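Local coordinates for ubiquitin-like-specific protease 2 (Saccharomyces cerevisiae, PDB 5LNB), which removes SUMO from modified proteins as a cysteine protease of the C48 family, this chain covering its catalytic domain, at residues A[78-83]-A[99-104]; A[82-87]-A[115-120]; A[122-127]-A[161-166]; A[177-182]-A[194-199]. All coordinates share one frame; numbering follows the deposited sequence.

Contact 1: A[78-83]-A[99-104]; sequences LMSSFF and KKWVNN
Trp101 and Phe83 form an edge-to-face, or T-shaped, aromatic pair, with the phenyl edge directed at the indole face and the two planes 65° apart. The five-membered part of the indole receives this edge, Phe83 CD1 standing 3.7 Å from Trp101 CD1. Its six-membered part is met differently: Phe83 CA lies over it in a CH-pi contact, 4.1 Å from the ring centroid. The Trp101 side chain sets out toward 78-83, with CG anti to the backbone N (chi1 -163°).

The rim of the indole points at Ser80 and Phe82, around the start of the helix. Phe82 CB comes within 3.6 Å of Trp101 CH2, close to the ring plane, and Ser80 OG meets the same edge beside Trp101 CZ2. That hydroxyl is held in place, because it also accepts a capping bond from Phe82 N. Met79 works on both rings: its CE sits 3.8 Å above the centre of the Phe83 ring, while its SD makes an oblique Met-aromatic contact with the indole. Val102 CG1 completes the cluster at 4.0 Å from Phe83 CE1, and is itself backed by Phe181 of helix 172-190.

Here a capped helix start, that of helix 82-87, is joined through an aromatic cluster to the type I turn of Lys100 to Asn103, which follows helix 94-98 in the protease domain.

Contact 2: A[82-87]-A[115-120]; sequences FFYTKL and IPINIS. With ACT (acetate ion), chain B.
Phe83 reaches Ile115 with the far part of its ring, its CE2 lying 4.1 Å from Ile115 CD1 in an oblique apolar contact. One residue on, Tyr84 carries most of the packing. The side chain sets out toward the strand, with CG anti to the backbone N (chi1 -178°). Ile117 lies under this ring, with CG2 over one face in a CH-pi contact, 4.1 Å from the centroid and offset toward the rim. Ile119 arrives obliquely, its CD1 3.6 Å from Tyr84 CE1. The phenol oxygen extends past these isoleucines to bond the carbonyl of Glu174, in helix 172-190.

Helix 82-87 thus rests on the mixed central sheet of the protease domain, its axis 7.1 Å from that of strand 115-119 and crossing it at -60°, helix-on-sheet packing within the Ulp1-type cysteine protease fold.

Water bridges the two backbones. One molecule accepts from Tyr84 N at 2.9 Å and lies close to Pro116 O. At Thr85 the hydroxyl OG1 binds two more: one accepts from Asn118 N, and the other donates to Asn118 O at 2.8 Å. Both backbone polar groups of Asn118 are thereby tied to the helix through solvent. Its amide side chain makes a weak bond to Asp51 and also meets an acetate ion, probably from the crystallisation liquor, whose OXT lies so close to Asn118 ND2 that the details of that bond are doubtful.

Contact 3: A[122-127]-A[161-166]; sequences HWFSCI and ILTFDS
Extended first torsions in His122 (chi1 175°) and Asp165 (chi1 -177°) hold CG anti to the backbone N in both residues, and from there imidazole and carboxylate reach toward each other tip to tip. His122 NE2 donates to Asp165 OD1 at 2.9 Å in a nearly straight bond that lies in the imidazole plane. The acceptor is used on its syn side, with the donor somewhat out of the carboxylate plane, and the two flat groups are turned 39° from one another. Second-shell bonds fix the carboxylate: Leu167 N donates to OD1, and His171 NE2 is bonded to OD2. Phe124 CD2 lies over one face of the His122 ring, toward its rim.

Behind this pair the strands run antiparallel. Ser125 and Phe164 form a hydrogen-bonded pair, with Phe164 N to Ser125 O at 3.0 Å and a weak return bond at 3.3 Å from Ser125 N to Phe164 O. The Phe164 ring leans over its cross-strand partner, so that Ser125 O stands 3.6 Å above the ring plane while Ile127 CG1 touches its edge. Ile127 and Leu162 make the next hydrogen-bonded pair, Ile127 N to Leu162 O and Leu162 N to Ile127 O, both 2.8 Å. Between them, Cys126 and Thr163 are a non-hydrogen-bonded pair, and Cys126 CB packs at 3.6 Å on Ile161 CG2.

Beside the His-Asp pair, a water joins Trp123 O to Ser166 N. With Cys215 touching His122, the grouping of His122, Asp165 and Cys215 is consistent with the Cys-His-Asp catalytic triad of C48 peptidases.

Contact 4: A[177-182]-A[194-199]; sequences PIKEFL and LDKTQI
Lys179 and Ile199 face each other with their CA atoms 6.5 Å apart, where helix 172-190 passes the segment that leads back into the sheet. The helix is kinked where Pro177 N and Ile178 N have no bond to the preceding turn, and 194-199 makes a short 3-10 turn at 196-198. This return belongs to a beta-alpha-beta crossover: strand 159-164, the helix, then a strand parallel to the first.

Ile199 is the apolar centre of the contact. Its CG2 lies against the aliphatic part of Lys179, 3.9 Å from CG, as the two side chains slide past each other in opposite directions, and its CD1 packs 4.2 Å from Leu182 CB. Leu194 adds CD2 against the carbonyl of Leu182. Beyond its CG the Lys179 chain is extended, which carries the ammonium to the backbone where strand 199-203 begins. There NZ makes a weak bond of 3.3 Å to Ile199 O, reinforced by a water that accepts from NZ at 3.1 Å and donates to the same carbonyl.

Glu180 starts away from the turn, but its chain bends at chi2 (-69°), turning CD back, and OE2 meets Lys196 NZ in a salt bridge. The modelled 2.4 Å between Glu180 OE2 and Lys196 NZ is very short, so its exact length is doubtful. Lys196 has a second acid partner in Asp176.

With Lys179 NZ 6.6 Å from Lys196 NZ, Glu180 and Asp176 would offset the local positive charge, and the ion pairs sit at the border of an apolar seam that joins helix to turn.

Overall arrangement
Contact 3 lies deepest, all of its touching residues buried, and it alone joins two strands directly by backbone bonds. Contact 2 is also buried and shares the sheet, since strands 112-119 and 122-129 are neighbours, but it packs a helix by side chains and water. Contact 1 starts from the same helix 82-87 yet is only partly buried, and aromatic rings carry it. Contact 4 is the most peripheral, its centre about 20 Å from the centre of the chain, and there a salt bridge and lysine contacts accompany the apolar packing. Phe181 of helix 172-190 touches Phe83, and Ile178 packs on Tyr84, Cys126 and Ile161, so this one helix meets all the other contacts.

Contact 1: A[78-83]-A[99-104]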
# COMPACT_ATOMS: atom_id res chain seq x y z
N LEU A 78 -3.78 -0.05 -7.09
CA LEU A 78 -2.82 0.48 -6.12
C LEU A 78 -2.67 1.97 -6.34
O LEU A 78 -2.25 2.41 -7.41
CB LEU A 78 -1.46 -0.21 -6.25
CG LEU A 78 -0.31 0.40 -5.44
CD1 LEU A 78 -0.59 0.38 -3.93
CD2 LEU A 78 1.01 -0.29 -5.73
N MET A 79 -3.03 2.76 -5.33
CA MET A 79 -2.76 4.18 -5.36
C MET A 79 -1.34 4.44 -4.87
O MET A 79 -0.87 3.80 -3.92
CB MET A 79 -3.75 4.93 -4.47
CG MET A 79 -5.19 4.87 -4.94
SD MET A 79 -5.37 5.75 -6.49
CE MET A 79 -7.15 5.89 -6.55
N SER A 80 -0.66 5.37 -5.52
CA SER A 80 0.58 5.85 -4.93
C SER A 80 0.27 6.65 -3.66
O SER A 80 -0.84 7.15 -3.47
CB SER A 80 1.36 6.71 -5.92
OG SER A 80 1.02 8.08 -5.77
N SER A 81 1.28 6.75 -2.79
CA SER A 81 1.09 7.49 -1.54
C SER A 81 0.68 8.94 -1.76
O SER A 81 0.05 9.53 -0.88
CB SER A 81 2.37 7.45 -0.70
OG SER A 81 3.42 8.10 -1.37
N PHE A 82 1.02 9.52 -2.91
CA PHE A 82 0.65 10.91 -3.15
C PHE A 82 -0.83 11.12 -3.40
O PHE A 82 -1.29 12.26 -3.30
CB PHE A 82 1.47 11.48 -4.31
CG PHE A 82 2.94 11.56 -4.01
CD1 PHE A 82 3.78 10.51 -4.31
CD2 PHE A 82 3.47 12.69 -3.40
CE1 PHE A 82 5.13 10.58 -4.04
CE2 PHE A 82 4.83 12.77 -3.12
CZ PHE A 82 5.65 11.71 -3.44
N PHE A 83 -1.60 10.06 -3.69
CA PHE A 83 -3.04 10.23 -3.89
C PHE A 83 -3.71 10.84 -2.67
O PHE A 83 -4.38 11.88 -2.76
CB PHE A 83 -3.69 8.89 -4.26
CG PHE A 83 -5.19 8.93 -4.23
CD1 PHE A 83 -5.90 9.48 -5.28
CD2 PHE A 83 -5.89 8.42 -3.15
CE1 PHE A 83 -7.29 9.51 -5.26
CE2 PHE A 83 -7.28 8.46 -3.12
CZ PHE A 83 -7.98 9.00 -4.17
N LYS A 99 -9.68 14.76 -9.27
CA LYS A 99 -10.49 14.39 -10.43
C LYS A 99 -9.62 14.01 -11.63
O LYS A 99 -9.85 12.98 -12.27
CB LYS A 99 -11.45 15.52 -10.81
CG LYS A 99 -12.37 15.14 -11.97
CD LYS A 99 -13.58 16.05 -12.05
CE LYS A 99 -14.44 15.72 -13.27
NZ LYS A 99 -14.88 14.28 -13.29
N LYS A 100 -8.62 14.82 -11.94
CA LYS A 100 -7.72 14.46 -13.04
C LYS A 100 -6.93 13.20 -12.69
O LYS A 100 -6.68 12.36 -13.56
CB LYS A 100 -6.78 15.61 -13.36
CG LYS A 100 -5.77 15.30 -14.45
CD LYS A 100 -4.78 16.43 -14.65
CE LYS A 100 -5.48 17.75 -14.93
NZ LYS A 100 -4.56 18.74 -15.57
N TRP A 101 -6.55 13.07 -11.42
CA TRP A 101 -5.83 11.89 -10.95
C TRP A 101 -6.56 10.59 -11.31
O TRP A 101 -5.93 9.61 -11.71
CB TRP A 101 -5.67 11.97 -9.44
CG TRP A 101 -4.63 11.06 -8.87
CD1 TRP A 101 -4.67 9.69 -8.80
CD2 TRP A 101 -3.39 11.46 -8.27
NE1 TRP A 101 -3.52 9.22 -8.20
CE2 TRP A 101 -2.73 10.28 -7.86
CE3 TRP A 101 -2.79 12.69 -8.03
CZ2 TRP A 101 -1.48 10.31 -7.24
CZ3 TRP A 101 -1.54 12.72 -7.42
CH2 TRP A 101 -0.91 11.53 -7.03
N VAL A 102 -7.89 10.56 -11.15
CA VAL A 102 -8.66 9.34 -11.31
C VAL A 102 -9.36 9.27 -12.67
O VAL A 102 -10.25 8.43 -12.86
CB VAL A 102 -9.69 9.17 -10.18
CG1 VAL A 102 -8.99 9.19 -8.83
CG2 VAL A 102 -10.77 10.26 -10.28
N ASN A 103 -8.99 10.13 -13.61
CA ASN A 103 -9.53 10.03 -14.96
C ASN A 103 -9.19 8.67 -15.56
O ASN A 103 -8.07 8.18 -15.43
CB ASN A 103 -9.00 11.16 -15.84
CG ASN A 103 -9.62 11.16 -17.24
OD1 ASN A 103 -8.96 10.85 -18.23
ND2 ASN A 103 -10.91 11.48 -17.31
N ASN A 104 -10.17 8.07 -16.23
CA ASN A 104 -9.98 6.78 -16.89
C ASN A 104 -9.57 5.69 -15.91
O ASN A 104 -8.81 4.78 -16.25
CB ASN A 104 -8.98 6.88 -18.03
CG ASN A 104 -9.62 7.44 -19.30
OD1 ASN A 104 -10.85 7.52 -19.41
ND2 ASN A 104 -8.79 7.82 -20.27

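Contact 2: A[82-87]-A[115-120]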
# COMPACT_ATOMS: atom_id res chain seq x y z
N PHE A 82 1.02 9.52 -2.91
CA PHE A 82 0.65 10.91 -3.15
C PHE A 82 -0.83 11.12 -3.40
O PHE A 82 -1.29 12.26 -3.30
CB PHE A 82 1.47 11.48 -4.31
CG PHE A 82 2.94 11.56 -4.01
CD1 PHE A 82 3.78 10.51 -4.31
CD2 PHE A 82 3.47 12.69 -3.40
CE1 PHE A 82 5.13 10.58 -4.04
CE2 PHE A 82 4.83 12.77 -3.12
CZ PHE A 82 5.65 11.71 -3.44
N PHE A 83 -1.60 10.06 -3.69
CA PHE A 83 -3.04 10.23 -3.89
C PHE A 83 -3.71 10.84 -2.67
O PHE A 83 -4.38 11.88 -2.76
CB PHE A 83 -3.69 8.89 -4.26
CG PHE A 83 -5.19 8.93 -4.23
CD1 PHE A 83 -5.90 9.48 -5.28
CD2 PHE A 83 -5.89 8.42 -3.15
CE1 PHE A 83 -7.29 9.51 -5.26
CE2 PHE A 83 -7.28 8.46 -3.12
CZ PHE A 83 -7.98 9.00 -4.17
N TYR A 84 -3.56 10.20 -1.50
CA TYR A 84 -4.26 10.70 -0.32
C TYR A 84 -3.83 12.12 -0.00
O TYR A 84 -4.66 12.98 0.30
CB TYR A 84 -4.02 9.79 0.89
CG TYR A 84 -4.75 10.24 2.13
CD1 TYR A 84 -4.14 11.11 3.04
CD2 TYR A 84 -6.02 9.79 2.42
CE1 TYR A 84 -4.79 11.52 4.19
CE2 TYR A 84 -6.69 10.19 3.56
CZ TYR A 84 -6.07 11.05 4.44
OH TYR A 84 -6.72 11.46 5.58
N THR A 85 -2.53 12.39 -0.09
CA THR A 85 -2.04 13.74 0.16
C THR A 85 -2.69 14.75 -0.79
O THR A 85 -3.06 15.86 -0.38
CB THR A 85 -0.52 13.76 0.02
OG1 THR A 85 0.04 12.85 0.97
CG2 THR A 85 0.03 15.17 0.24
N LYS A 86 -2.84 14.38 -2.06
CA LYS A 86 -3.53 15.27 -2.99
C LYS A 86 -4.99 15.42 -2.59
O LYS A 86 -5.52 16.53 -2.57
CB LYS A 86 -3.39 14.74 -4.42
CG LYS A 86 -3.94 15.68 -5.50
CD LYS A 86 -3.07 16.92 -5.64
CE LYS A 86 -3.50 17.75 -6.84
NZ LYS A 86 -3.04 19.15 -6.71
N LEU A 87 -5.62 14.30 -2.23
CA LEU A 87 -7.03 14.30 -1.85
C LEU A 87 -7.35 15.38 -0.82
O LEU A 87 -8.32 16.14 -0.99
CB LEU A 87 -7.41 12.92 -1.31
CG LEU A 87 -8.86 12.72 -0.89
CD1 LEU A 87 -9.80 12.98 -2.07
CD2 LEU A 87 -9.04 11.30 -0.35
N ILE A 115 -4.65 2.04 -0.53
CA ILE A 115 -4.30 3.45 -0.36
C ILE A 115 -3.35 3.62 0.82
O ILE A 115 -3.80 3.65 1.97
CB ILE A 115 -5.55 4.31 -0.18
CG1 ILE A 115 -6.50 4.11 -1.36
CG2 ILE A 115 -5.15 5.78 -0.02
CD1 ILE A 115 -7.80 4.87 -1.22
N PRO A 116 -2.04 3.73 0.58
CA PRO A 116 -1.13 4.09 1.68
C PRO A 116 -1.25 5.56 2.04
O PRO A 116 -1.49 6.41 1.18
CB PRO A 116 0.26 3.74 1.12
CG PRO A 116 0.10 3.64 -0.33
CD PRO A 116 -1.33 3.28 -0.62
N ILE A 117 -1.10 5.86 3.33
CA ILE A 117 -1.41 7.17 3.89
C ILE A 117 -0.19 7.69 4.64
O ILE A 117 0.30 7.03 5.56
CB ILE A 117 -2.65 7.12 4.80
CG1 ILE A 117 -3.88 6.79 3.96
CG2 ILE A 117 -2.81 8.43 5.57
CD1 ILE A 117 -5.16 6.61 4.74
N ASN A 118 0.28 8.87 4.25
CA ASN A 118 1.47 9.48 4.82
C ASN A 118 1.07 10.83 5.38
O ASN A 118 0.82 11.77 4.63
CB ASN A 118 2.56 9.62 3.75
CG ASN A 118 3.71 10.52 4.19
OD1 ASN A 118 3.93 10.73 5.38
ND2 ASN A 118 4.45 11.04 3.22
N ILE A 119 0.98 10.92 6.71
CA ILE A 119 0.59 12.16 7.38
C ILE A 119 1.62 12.47 8.46
O ILE A 119 1.87 11.63 9.33
CB ILE A 119 -0.82 12.08 7.99
CG1 ILE A 119 -1.88 11.85 6.91
CG2 ILE A 119 -1.12 13.36 8.76
CD1 ILE A 119 -3.29 11.69 7.49
N SER A 120 2.19 13.67 8.40
CA SER A 120 3.15 14.12 9.42
C SER A 120 4.10 13.00 9.82
O SER A 120 4.30 12.70 11.00
CB SER A 120 2.43 14.67 10.64
OG SER A 120 1.57 15.73 10.28
C ACT B . 5.98 13.86 4.69
O ACT B . 5.44 13.55 5.79
OXT ACT B . 5.55 13.29 3.66
CH3 ACT B . 7.08 14.86 4.59
O HOH W 1 -2.53 7.46 -1.19
O HOH W 2 -0.65 9.97 1.82
O HOH W 3 -1.01 13.62 3.52

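Contact 3: A[122-127]-A[161-166]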
# COMPACT_ATOMS: atom_id res chain seq x y z
N HIS A 122 3.90 9.88 9.71
CA HIS A 122 3.29 8.66 10.22
C HIS A 122 2.67 7.92 9.04
O HIS A 122 1.72 8.43 8.43
CB HIS A 122 2.24 8.98 11.28
CG HIS A 122 1.46 7.79 11.76
ND1 HIS A 122 0.31 7.90 12.52
CD2 HIS A 122 1.68 6.46 11.60
CE1 HIS A 122 -0.15 6.70 12.80
NE2 HIS A 122 0.66 5.80 12.26
N TRP A 123 3.19 6.74 8.74
CA TRP A 123 2.65 5.86 7.71
C TRP A 123 1.60 4.92 8.29
O TRP A 123 1.83 4.28 9.33
CB TRP A 123 3.75 5.02 7.07
CG TRP A 123 4.61 5.69 6.04
CD1 TRP A 123 5.93 6.05 6.18
CD2 TRP A 123 4.24 6.02 4.69
NE1 TRP A 123 6.39 6.61 5.01
CE2 TRP A 123 5.38 6.60 4.08
CE3 TRP A 123 3.06 5.91 3.95
CZ2 TRP A 123 5.37 7.06 2.75
CZ3 TRP A 123 3.05 6.36 2.64
CH2 TRP A 123 4.20 6.93 2.05
N PHE A 124 0.47 4.80 7.61
CA PHE A 124 -0.43 3.66 7.78
C PHE A 124 -1.13 3.47 6.44
O PHE A 124 -0.78 4.12 5.45
CB PHE A 124 -1.37 3.86 8.98
CG PHE A 124 -2.34 5.01 8.85
CD1 PHE A 124 -3.63 4.80 8.37
CD2 PHE A 124 -1.97 6.29 9.23
CE1 PHE A 124 -4.53 5.86 8.26
CE2 PHE A 124 -2.87 7.35 9.12
CZ PHE A 124 -4.15 7.14 8.63
N SER A 125 -2.09 2.55 6.38
CA SER A 125 -2.66 2.21 5.08
C SER A 125 -4.09 1.69 5.24
O SER A 125 -4.49 1.23 6.31
CB SER A 125 -1.79 1.18 4.37
OG SER A 125 -2.31 0.85 3.09
N CYS A 126 -4.85 1.76 4.15
CA CYS A 126 -6.13 1.08 4.12
C CYS A 126 -6.28 0.35 2.79
O CYS A 126 -5.55 0.60 1.83
CB CYS A 126 -7.29 2.04 4.36
SG CYS A 126 -7.55 3.21 3.06
N ILE A 127 -7.23 -0.58 2.76
CA ILE A 127 -7.58 -1.34 1.58
C ILE A 127 -9.10 -1.33 1.49
O ILE A 127 -9.78 -1.75 2.45
CB ILE A 127 -7.04 -2.78 1.62
CG1 ILE A 127 -5.52 -2.77 1.68
CG2 ILE A 127 -7.53 -3.58 0.41
CD1 ILE A 127 -4.88 -4.17 1.68
N ILE A 161 -13.57 -0.18 4.51
CA ILE A 161 -12.26 0.41 4.37
C ILE A 161 -11.39 -0.21 5.46
O ILE A 161 -11.46 0.19 6.62
CB ILE A 161 -12.30 1.94 4.47
CG1 ILE A 161 -13.22 2.50 3.37
CG2 ILE A 161 -10.88 2.52 4.40
CD1 ILE A 161 -13.43 3.99 3.44
N LEU A 162 -10.61 -1.22 5.09
CA LEU A 162 -9.80 -1.96 6.04
C LEU A 162 -8.54 -1.15 6.35
O LEU A 162 -7.66 -1.01 5.49
CB LEU A 162 -9.47 -3.34 5.48
CG LEU A 162 -10.66 -4.16 4.97
CD1 LEU A 162 -10.21 -5.48 4.34
CD2 LEU A 162 -11.69 -4.42 6.08
N THR A 163 -8.47 -0.60 7.56
CA THR A 163 -7.44 0.36 7.96
C THR A 163 -6.54 -0.27 9.02
O THR A 163 -7.03 -0.76 10.05
CB THR A 163 -8.08 1.63 8.52
OG1 THR A 163 -9.11 2.08 7.62
CG2 THR A 163 -7.05 2.74 8.68
N PHE A 164 -5.22 -0.24 8.79
CA PHE A 164 -4.29 -0.92 9.68
C PHE A 164 -3.06 -0.05 9.94
O PHE A 164 -2.52 0.57 9.02
CB PHE A 164 -3.88 -2.30 9.13
CG PHE A 164 -3.67 -2.32 7.63
CD1 PHE A 164 -2.37 -2.28 7.10
CD2 PHE A 164 -4.75 -2.37 6.75
CE1 PHE A 164 -2.17 -2.30 5.73
CE2 PHE A 164 -4.54 -2.38 5.38
CZ PHE A 164 -3.25 -2.35 4.86
N ASP A 165 -2.64 -0.01 11.20
CA ASP A 165 -1.64 0.93 11.68
C ASP A 165 -0.82 0.22 12.75
O ASP A 165 -1.38 -0.35 13.68
CB ASP A 165 -2.32 2.18 12.25
CG ASP A 165 -1.34 3.24 12.72
OD1 ASP A 165 -0.10 3.07 12.57
OD2 ASP A 165 -1.81 4.27 13.24
N SER A 166 0.51 0.27 12.61
CA SER A 166 1.36 -0.34 13.62
C SER A 166 1.37 0.45 14.92
O SER A 166 1.75 -0.10 15.96
CB SER A 166 2.79 -0.49 13.09
OG SER A 166 3.28 0.74 12.60
O HOH W 4 1.86 1.47 10.10

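Contact 4: A[177-182]-A[194-199]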
# COMPACT_ATOMS: atom_id res chain seq x y z
N PRO A 177 -12.25 11.58 4.63
CA PRO A 177 -12.08 12.06 3.25
C PRO A 177 -12.17 10.95 2.22
O PRO A 177 -12.57 11.20 1.08
CB PRO A 177 -10.68 12.70 3.27
CG PRO A 177 -10.47 13.08 4.69
CD PRO A 177 -11.17 12.04 5.51
N ILE A 178 -11.80 9.72 2.58
CA ILE A 178 -11.89 8.65 1.60
C ILE A 178 -13.34 8.23 1.41
O ILE A 178 -13.76 7.90 0.29
CB ILE A 178 -11.00 7.46 2.01
CG1 ILE A 178 -9.54 7.91 2.13
CG2 ILE A 178 -11.14 6.32 0.99
CD1 ILE A 178 -8.59 6.81 2.55
N LYS A 179 -14.14 8.26 2.48
CA LYS A 179 -15.57 8.04 2.33
C LYS A 179 -16.17 9.03 1.35
O LYS A 179 -16.93 8.65 0.45
CB LYS A 179 -16.27 8.14 3.69
CG LYS A 179 -15.81 7.14 4.72
CD LYS A 179 -16.87 6.99 5.80
CE LYS A 179 -16.40 6.07 6.92
NZ LYS A 179 -17.45 6.01 8.01
N GLU A 180 -15.86 10.32 1.51
CA GLU A 180 -16.45 11.33 0.63
C GLU A 180 -15.95 11.17 -0.80
O GLU A 180 -16.71 11.36 -1.75
CB GLU A 180 -16.15 12.73 1.18
CG GLU A 180 -16.75 12.99 2.57
CD GLU A 180 -18.29 13.07 2.58
OE1 GLU A 180 -18.90 13.43 1.54
OE2 GLU A 180 -18.89 12.77 3.63
N PHE A 181 -14.67 10.83 -0.96
CA PHE A 181 -14.14 10.53 -2.28
C PHE A 181 -14.95 9.44 -2.97
O PHE A 181 -15.33 9.58 -4.14
CB PHE A 181 -12.67 10.09 -2.17
CG PHE A 181 -12.16 9.45 -3.42
CD1 PHE A 181 -11.78 10.23 -4.51
CD2 PHE A 181 -12.08 8.07 -3.52
CE1 PHE A 181 -11.31 9.65 -5.66
CE2 PHE A 181 -11.62 7.48 -4.68
CZ PHE A 181 -11.23 8.27 -5.76
N LEU A 182 -15.24 8.35 -2.25
CA LEU A 182 -15.97 7.24 -2.86
C LEU A 182 -17.37 7.66 -3.27
O LEU A 182 -17.88 7.21 -4.29
CB LEU A 182 -16.04 6.06 -1.89
CG LEU A 182 -14.71 5.39 -1.61
CD1 LEU A 182 -14.86 4.36 -0.48
CD2 LEU A 182 -14.16 4.77 -2.92
N LEU A 194 -24.46 7.00 -3.56
CA LEU A 194 -23.88 6.11 -2.57
C LEU A 194 -24.03 6.72 -1.19
O LEU A 194 -23.61 7.86 -0.96
CB LEU A 194 -22.40 5.84 -2.88
CG LEU A 194 -21.74 4.86 -1.93
CD1 LEU A 194 -22.47 3.52 -2.00
CD2 LEU A 194 -20.27 4.70 -2.28
N ASP A 195 -24.64 5.97 -0.28
CA ASP A 195 -24.89 6.46 1.07
C ASP A 195 -23.65 6.29 1.94
O ASP A 195 -23.08 5.20 2.02
CB ASP A 195 -26.09 5.73 1.68
CG ASP A 195 -26.87 6.60 2.63
OD1 ASP A 195 -26.31 7.63 3.07
OD2 ASP A 195 -28.03 6.27 2.95
N LYS A 196 -23.24 7.37 2.60
CA LYS A 196 -22.08 7.32 3.49
C LYS A 196 -22.23 6.22 4.54
O LYS A 196 -21.25 5.58 4.92
CB LYS A 196 -21.88 8.68 4.15
CG LYS A 196 -20.53 8.87 4.84
CD LYS A 196 -20.29 10.36 5.07
CE LYS A 196 -19.02 10.62 5.84
NZ LYS A 196 -18.73 12.09 5.92
N THR A 197 -23.46 5.98 5.03
CA THR A 197 -23.62 4.95 6.05
C THR A 197 -23.39 3.55 5.50
O THR A 197 -23.28 2.60 6.29
CB THR A 197 -25.00 5.03 6.70
OG1 THR A 197 -26.01 4.72 5.73
CG2 THR A 197 -25.24 6.41 7.26
N GLN A 198 -23.31 3.39 4.18
CA GLN A 198 -22.91 2.14 3.55
C GLN A 198 -21.41 1.92 3.59
O GLN A 198 -20.95 0.83 3.24
CB GLN A 198 -23.37 2.11 2.09
CG GLN A 198 -24.63 1.34 1.80
CD GLN A 198 -24.91 1.29 0.30
OE1 GLN A 198 -25.39 2.27 -0.29
NE2 GLN A 198 -24.59 0.17 -0.34
N ILE A 199 -20.64 2.92 4.01
CA ILE A 199 -19.18 2.87 3.99
C ILE A 199 -18.68 2.83 5.42
O ILE A 199 -18.95 3.75 6.21
CB ILE A 199 -18.60 4.07 3.22
CG1 ILE A 199 -19.32 4.23 1.87
CG2 ILE A 199 -17.09 3.91 3.02
CD1 ILE A 199 -18.86 5.40 1.09
O HOH W 5 -20.50 5.48 7.98